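PDB 7L5I: trimethylamine-N-oxide reductase, which probably reduces S- and N-oxides such as trimethylamine N-oxide at a molybdenum centre carried by two molybdopterin guanine dinucleotides. Local coordinates for residues T281-G286 / K302-L307. Residues are numbered along the deposited sequence; the frame is centred on the assembly and turned at random.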
loop_
_atom_site.group_PDB
_atom_site.type_symbol
_atom_site.label_atom_id
_atom_site.label_comp_id
_atom_site.label_asym_id
_atom_site.label_seq_id
_atom_site.Cartn_x
_atom_site.Cartn_y
_atom_site.Cartn_z
ATOM N N THR A 281 -28.651 16.554 1.487
ATOM C CA THR A 281 -29.948 15.892 1.433
ATOM C C THR A 281 -30.385 15.440 2.819
ATOM O O THR A 281 -31.561 15.589 3.180
ATOM C CB THR A 281 -29.904 14.703 0.470
ATOM O OG1 THR A 281 -29.430 15.121 -0.816
ATOM C CG2 THR A 281 -31.317 14.105 0.281
ATOM N N LEU A 282 -29.460 14.895 3.631
ATOM C CA LEU A 282 -29.860 14.506 4.982
ATOM C C LEU A 282 -30.468 15.688 5.732
ATOM O O LEU A 282 -31.478 15.540 6.429
ATOM C CB LEU A 282 -28.673 13.976 5.773
ATOM C CG LEU A 282 -28.083 12.668 5.261
ATOM C CD1 LEU A 282 -26.854 12.372 6.099
ATOM C CD2 LEU A 282 -29.076 11.550 5.324
ATOM N N VAL A 283 -29.818 16.848 5.664
ATOM C CA VAL A 283 -30.310 18.021 6.386
ATOM C C VAL A 283 -31.670 18.435 5.840
ATOM O O VAL A 283 -32.619 18.662 6.600
ATOM C CB VAL A 283 -29.282 19.170 6.296
ATOM C CG1 VAL A 283 -29.826 20.420 6.925
ATOM C CG2 VAL A 283 -28.005 18.775 7.004
ATOM N N GLU A 284 -31.782 18.508 4.506
ATOM C CA GLU A 284 -33.019 18.928 3.834
ATOM C C GLU A 284 -34.204 18.033 4.180
ATOM O O GLU A 284 -35.339 18.515 4.230
ATOM C CB GLU A 284 -32.762 18.924 2.324
ATOM C CG GLU A 284 -33.891 19.298 1.398
ATOM C CD GLU A 284 -33.443 19.281 -0.069
ATOM O OE1 GLU A 284 -33.550 18.218 -0.729
ATOM O OE2 GLU A 284 -32.952 20.328 -0.550
ATOM N N GLN A 285 -33.961 16.746 4.428
ATOM C CA GLN A 285 -35.006 15.770 4.744
ATOM C C GLN A 285 -35.081 15.411 6.222
ATOM O O GLN A 285 -35.836 14.496 6.593
ATOM C CB GLN A 285 -34.802 14.504 3.922
ATOM C CG GLN A 285 -34.866 14.803 2.442
ATOM C CD GLN A 285 -34.958 13.577 1.564
ATOM O OE1 GLN A 285 -34.959 12.448 2.047
ATOM N NE2 GLN A 285 -35.044 13.801 0.255
ATOM N N GLY A 286 -34.346 16.118 7.074
ATOM C CA GLY A 286 -34.386 15.836 8.498
ATOM C C GLY A 286 -33.907 14.450 8.847
ATOM O O GLY A 286 -34.400 13.843 9.804
ATOM N N LYS A 302 -20.583 25.071 12.364
ATOM C CA LYS A 302 -19.738 25.808 11.430
ATOM C C LYS A 302 -19.662 25.095 10.091
ATOM O O LYS A 302 -19.712 25.731 9.033
ATOM C CB LYS A 302 -18.342 26.002 12.019
ATOM C CG LYS A 302 -17.497 26.989 11.238
ATOM C CD LYS A 302 -17.352 28.292 11.999
ATOM C CE LYS A 302 -17.079 29.481 11.087
ATOM N NZ LYS A 302 -18.284 30.362 10.959
ATOM N N PHE A 303 -19.577 23.763 10.110
ATOM C CA PHE A 303 -19.591 23.009 8.864
ATOM C C PHE A 303 -20.920 23.166 8.138
ATOM O O PHE A 303 -20.962 23.264 6.904
ATOM C CB PHE A 303 -19.306 21.528 9.151
ATOM C CG PHE A 303 -19.483 20.643 7.965
ATOM C CD1 PHE A 303 -18.573 20.675 6.927
ATOM C CD2 PHE A 303 -20.534 19.768 7.891
ATOM C CE1 PHE A 303 -18.731 19.860 5.836
ATOM C CE2 PHE A 303 -20.716 18.965 6.780
ATOM C CZ PHE A 303 -19.799 19.008 5.759
ATOM N N GLU A 304 -22.029 23.148 8.879
ATOM C CA GLU A 304 -23.329 23.218 8.232
ATOM C C GLU A 304 -23.501 24.532 7.476
ATOM O O GLU A 304 -24.183 24.567 6.448
ATOM C CB GLU A 304 -24.449 23.042 9.258
ATOM C CG GLU A 304 -25.779 22.671 8.612
ATOM C CD GLU A 304 -26.950 22.644 9.591
ATOM O OE1 GLU A 304 -27.350 23.735 10.043
ATOM O OE2 GLU A 304 -27.475 21.538 9.905
ATOM N N GLU A 305 -22.887 25.611 7.956
ATOM C CA GLU A 305 -22.943 26.873 7.224
ATOM C C GLU A 305 -22.304 26.740 5.847
ATOM O O GLU A 305 -22.744 27.367 4.881
ATOM C CB GLU A 305 -22.232 27.977 8.000
ATOM C CG GLU A 305 -22.917 28.409 9.266
ATOM C CD GLU A 305 -22.335 29.698 9.813
ATOM O OE1 GLU A 305 -21.090 29.793 9.925
ATOM O OE2 GLU A 305 -23.123 30.624 10.108
ATOM N N TYR A 306 -21.227 25.964 5.751
ATOM C CA TYR A 306 -20.612 25.693 4.452
ATOM C C TYR A 306 -21.521 24.814 3.610
ATOM O O TYR A 306 -21.751 25.068 2.421
ATOM C CB TYR A 306 -19.250 25.020 4.667
ATOM C CG TYR A 306 -18.614 24.448 3.415
ATOM C CD1 TYR A 306 -17.982 25.275 2.495
ATOM C CD2 TYR A 306 -18.587 23.076 3.186
ATOM C CE1 TYR A 306 -17.375 24.758 1.356
ATOM C CE2 TYR A 306 -17.986 22.554 2.041
ATOM C CZ TYR A 306 -17.371 23.401 1.145
ATOM O OH TYR A 306 -16.773 22.893 0.031
ATOM N N LEU A 307 -22.058 23.769 4.224
ATOM C CA LEU A 307 -22.923 22.833 3.525
ATOM C C LEU A 307 -24.140 23.528 2.941
ATOM O O LEU A 307 -24.609 23.162 1.856
ATOM C CB LEU A 307 -23.358 21.746 4.505
ATOM C CG LEU A 307 -24.097 20.542 3.962
ATOM C CD1 LEU A 307 -23.183 19.695 3.099
ATOM C CD2 LEU A 307 -24.615 19.738 5.149
#
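Val283 meets Glu304 and Leu307 where the C-terminal end of helix 271-284, closed by a Schellman motif, packs against helix 300-307. Both helices belong to the molybdopterin oxidoreductase family region. The contact lies far out from the middle of the chain, about 34 Å from centre to centre. It is small, with about 100 Å² buried over both sides, and Val283 is the one residue that 281-286 contributes.

The apolar part joins one methyl to another. Val283 CG2 lies 4.0 Å from Leu307 CD2, and the two side chains run past each other in opposite directions. Leu307 also touches Leu276 and Ala279, further back on helix 271-284. Val283 in turn touches Met371 of helix 359-372, which extends the apolar surroundings beyond the pair.

The second part sets a carboxylate beside methyl groups. Glu304 OE2 stands 4.0 Å from both Val283 CG1 and Val283 CG2, so the oxygen faces the fork of the valine. CG of Glu304 lies anti to the backbone N (chi1 -162°), and the extended chain carries the carboxylate across to the valine. This is van der Waals contact; no hydrogen bond links the two segments. OE2 is hydrogen-bonded to the hydroxyl of Tyr300, one turn earlier on the same helix.

The Schellman motif closes helix 271-284 beside the contact. Gly286, with positive phi, is its C-prime residue, and Lys287 N reaches back to Leu282 O. Val283 thus contributes to both features: its methyls face the neighbouring helix, while its carbonyl oxygen, Val283 O, accepts the bond from Gly286 N at 3.1 Å.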